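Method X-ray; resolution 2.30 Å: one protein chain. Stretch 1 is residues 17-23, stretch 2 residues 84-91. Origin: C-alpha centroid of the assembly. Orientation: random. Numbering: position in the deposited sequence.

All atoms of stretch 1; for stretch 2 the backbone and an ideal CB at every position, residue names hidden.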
# COMPACT_ATOMS: atom_id res chain seq x y z
N THR A 17 5.89 -32.50 -13.01
CA THR A 17 5.81 -31.25 -13.74
C THR A 17 4.47 -31.18 -14.47
O THR A 17 3.78 -32.19 -14.63
CB THR A 17 6.96 -31.12 -14.75
OG1 THR A 17 6.81 -29.90 -15.50
CG2 THR A 17 6.98 -32.29 -15.73
N LEU A 18 4.11 -29.98 -14.91
CA LEU A 18 2.84 -29.83 -15.62
C LEU A 18 2.88 -30.49 -16.99
O LEU A 18 1.82 -30.85 -17.52
CB LEU A 18 2.47 -28.35 -15.76
CG LEU A 18 2.03 -27.62 -14.48
CD1 LEU A 18 1.41 -26.28 -14.85
CD2 LEU A 18 1.06 -28.42 -13.63
N GLN A 19 4.06 -30.64 -17.59
CA GLN A 19 4.16 -31.40 -18.83
C GLN A 19 3.67 -32.83 -18.65
O GLN A 19 2.95 -33.36 -19.50
CB GLN A 19 5.61 -31.39 -19.33
CG GLN A 19 6.07 -30.05 -19.87
CD GLN A 19 7.54 -30.06 -20.27
OE1 GLN A 19 8.11 -31.11 -20.52
NE2 GLN A 19 8.14 -28.88 -20.32
N ASP A 20 4.05 -33.47 -17.54
CA ASP A 20 3.58 -34.82 -17.27
C ASP A 20 2.08 -34.84 -17.02
O ASP A 20 1.42 -35.84 -17.34
CB ASP A 20 4.33 -35.40 -16.06
CG ASP A 20 5.84 -35.37 -16.23
OD1 ASP A 20 6.32 -35.35 -17.39
OD2 ASP A 20 6.55 -35.36 -15.20
N VAL A 21 1.52 -33.77 -16.46
CA VAL A 21 0.07 -33.69 -16.28
C VAL A 21 -0.63 -33.73 -17.63
O VAL A 21 -1.58 -34.49 -17.84
CB VAL A 21 -0.30 -32.43 -15.48
CG1 VAL A 21 -1.81 -32.23 -15.47
CG2 VAL A 21 0.23 -32.51 -14.05
N LEU A 22 -0.14 -32.92 -18.57
CA LEU A 22 -0.75 -32.86 -19.90
C LEU A 22 -0.58 -34.18 -20.64
O LEU A 22 -1.50 -34.62 -21.34
CB LEU A 22 -0.15 -31.70 -20.69
CG LEU A 22 -0.75 -31.43 -22.07
CD1 LEU A 22 -2.23 -31.11 -21.96
CD2 LEU A 22 -0.01 -30.31 -22.76
N THR A 23 0.58 -34.81 -20.50
CA THR A 23 0.82 -36.09 -21.17
C THR A 23 -0.17 -37.15 -20.70
O THR A 23 -0.83 -37.80 -21.52
CB THR A 23 2.26 -36.54 -20.91
OG1 THR A 23 3.15 -35.70 -21.65
CG2 THR A 23 2.46 -38.00 -21.32
N UNK A 84 -2.65 -21.20 -24.89
CA UNK A 84 -1.43 -20.42 -24.72
C UNK A 84 -0.70 -20.81 -23.44
O UNK A 84 0.54 -20.84 -23.41
CB UNK A 84 -1.75 -18.92 -24.71
N UNK A 85 -1.45 -21.12 -22.38
CA UNK A 85 -0.82 -21.52 -21.13
C UNK A 85 -0.00 -22.79 -21.30
O UNK A 85 1.13 -22.89 -20.81
CB UNK A 85 -1.88 -21.72 -20.04
N UNK A 86 -0.56 -23.78 -22.01
CA UNK A 86 0.14 -25.05 -22.15
C UNK A 86 1.26 -24.98 -23.17
O UNK A 86 2.28 -25.65 -23.00
CB UNK A 86 -0.85 -26.15 -22.54
N UNK A 87 1.12 -24.15 -24.21
CA UNK A 87 2.26 -23.88 -25.07
C UNK A 87 3.44 -23.37 -24.24
O UNK A 87 4.58 -23.82 -24.42
CB UNK A 87 1.89 -22.87 -26.15
N UNK A 88 3.18 -22.45 -23.32
CA UNK A 88 4.24 -21.93 -22.46
C UNK A 88 4.81 -23.03 -21.56
O UNK A 88 6.03 -23.13 -21.39
CB UNK A 88 3.71 -20.77 -21.61
N UNK A 89 3.94 -23.85 -20.97
CA UNK A 89 4.40 -25.00 -20.20
C UNK A 89 5.33 -25.87 -21.03
O UNK A 89 6.37 -26.33 -20.56
CB UNK A 89 3.21 -25.82 -19.70
N UNK A 90 4.96 -26.12 -22.29
CA UNK A 90 5.79 -26.97 -23.14
C UNK A 90 7.13 -26.31 -23.43
O UNK A 90 8.17 -26.98 -23.44
CB UNK A 90 5.07 -27.29 -24.45
N UNK A 91 7.13 -25.01 -23.68
CA UNK A 91 8.35 -24.32 -24.02
C UNK A 91 9.21 -23.90 -22.84
O UNK A 91 10.29 -23.34 -23.05
CB UNK A 91 8.00 -23.08 -24.85

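The backbone of stretch 2 is helical, and its axis passes that of helix 18-23 at 9.7 Å with 121° between the N-to-C directions. Across this crossing the closest CA pair is that of Gln19 and position 90, so the later turn of stretch 2 lies nearer to stretch 1.

At position 84 the ideal CB has nothing of stretch 1 within 5.5 Å; stretch 1 sets no preference, and the residue is Ala84.

Position 85 also has an empty CB neighbourhood, and its CA-to-CB bond points sideways. Only a long side chain could reach Leu18, whose apolar end would suit an aromatic or a long aliphatic group. The residue is Phe85, chi1 t; its CZ lies 3.8 Å from Leu18 CD1, which meets the ring at its edge, near the ring plane.

At position 86 CA-to-CB again points sideways, but the ideal CB is 4.2 Å from Leu22 CD2. Leu18, Val21 and Leu22 offer an apolar surface on which a large flat or branched side chain could spread; leucine, methionine, phenylalanine or tryptophan would all be reasonable. The deposited residue is Trp86, with chi1 m. Its CZ3 sits 3.7 Å from Leu22 CB and 3.8 Å from Leu18 CB, while Leu22 CD1 lies over one ring face. Leu18 O approaches the ring edge, 3.1 Å from Trp86 CZ3. Val21 CG1 adds a looser contact, 4.3 Å from Trp86 CH2.

Position 87 points away and position 88 is out of reach, so stretch 1 constrains neither; they are Ala87 and Cys88.

Position 89 points toward stretch 1, its ideal CB 4.7 Å from Leu18 CB and 5.1 Å from Gln19 CG. A compact apolar residue such as valine, isoleucine or alanine would suit this short gap. It is Val89, chi1 t, and its CG1 packs 3.8 Å from Leu18 CB and 3.8 Å from Gln19 CG. The backbone contributes too: Gln19 NE2 donates a hydrogen bond to Val89 O at 3.1 Å, with an N-H...O angle of 155°, an interaction that leaves the side-chain identity free.

At position 90 the ideal CB points sideways, 5.4 Å from Gln19 NE2. A polar partner for the amide is conceivable, as is an aliphatic chain reaching Leu22. The residue is Leu90, chi1 m and chi2 t; its CD2 comes 4.3 Å from Gln19 CG and 4.4 Å from Leu22 CD2.

Position 91 faces away, with phi/psi of -83/-2, and stretch 1 asks nothing of it. It is Gly91.

Stretch 2 84-91: AFWACVLG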
# COMPACT_ATOMS: atom_id res chain seq x y z
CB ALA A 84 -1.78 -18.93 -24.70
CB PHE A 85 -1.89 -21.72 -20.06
CG PHE A 85 -1.36 -22.29 -18.77
CD1 PHE A 85 -0.86 -21.45 -17.79
CD2 PHE A 85 -1.39 -23.65 -18.54
CE1 PHE A 85 -0.38 -21.96 -16.60
CE2 PHE A 85 -0.91 -24.17 -17.35
CZ PHE A 85 -0.40 -23.33 -16.38
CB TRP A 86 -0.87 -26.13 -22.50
CG TRP A 86 -1.70 -26.50 -21.32
CD1 TRP A 86 -3.00 -26.16 -21.08
CD2 TRP A 86 -1.28 -27.27 -20.18
NE1 TRP A 86 -3.42 -26.68 -19.88
CE2 TRP A 86 -2.38 -27.37 -19.31
CE3 TRP A 86 -0.08 -27.89 -19.83
CZ2 TRP A 86 -2.31 -28.06 -18.10
CZ3 TRP A 86 -0.02 -28.58 -18.63
CH2 TRP A 86 -1.13 -28.66 -17.79
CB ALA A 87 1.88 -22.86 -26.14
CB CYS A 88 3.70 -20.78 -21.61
SG CYS A 88 3.32 -19.28 -22.54
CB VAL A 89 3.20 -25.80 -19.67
CG1 VAL A 89 3.65 -27.15 -19.13
CG2 VAL A 89 2.47 -25.00 -18.60
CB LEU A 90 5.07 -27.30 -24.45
CG LEU A 90 3.85 -28.21 -24.35
CD1 LEU A 90 3.24 -28.42 -25.73
CD2 LEU A 90 4.21 -29.54 -23.72
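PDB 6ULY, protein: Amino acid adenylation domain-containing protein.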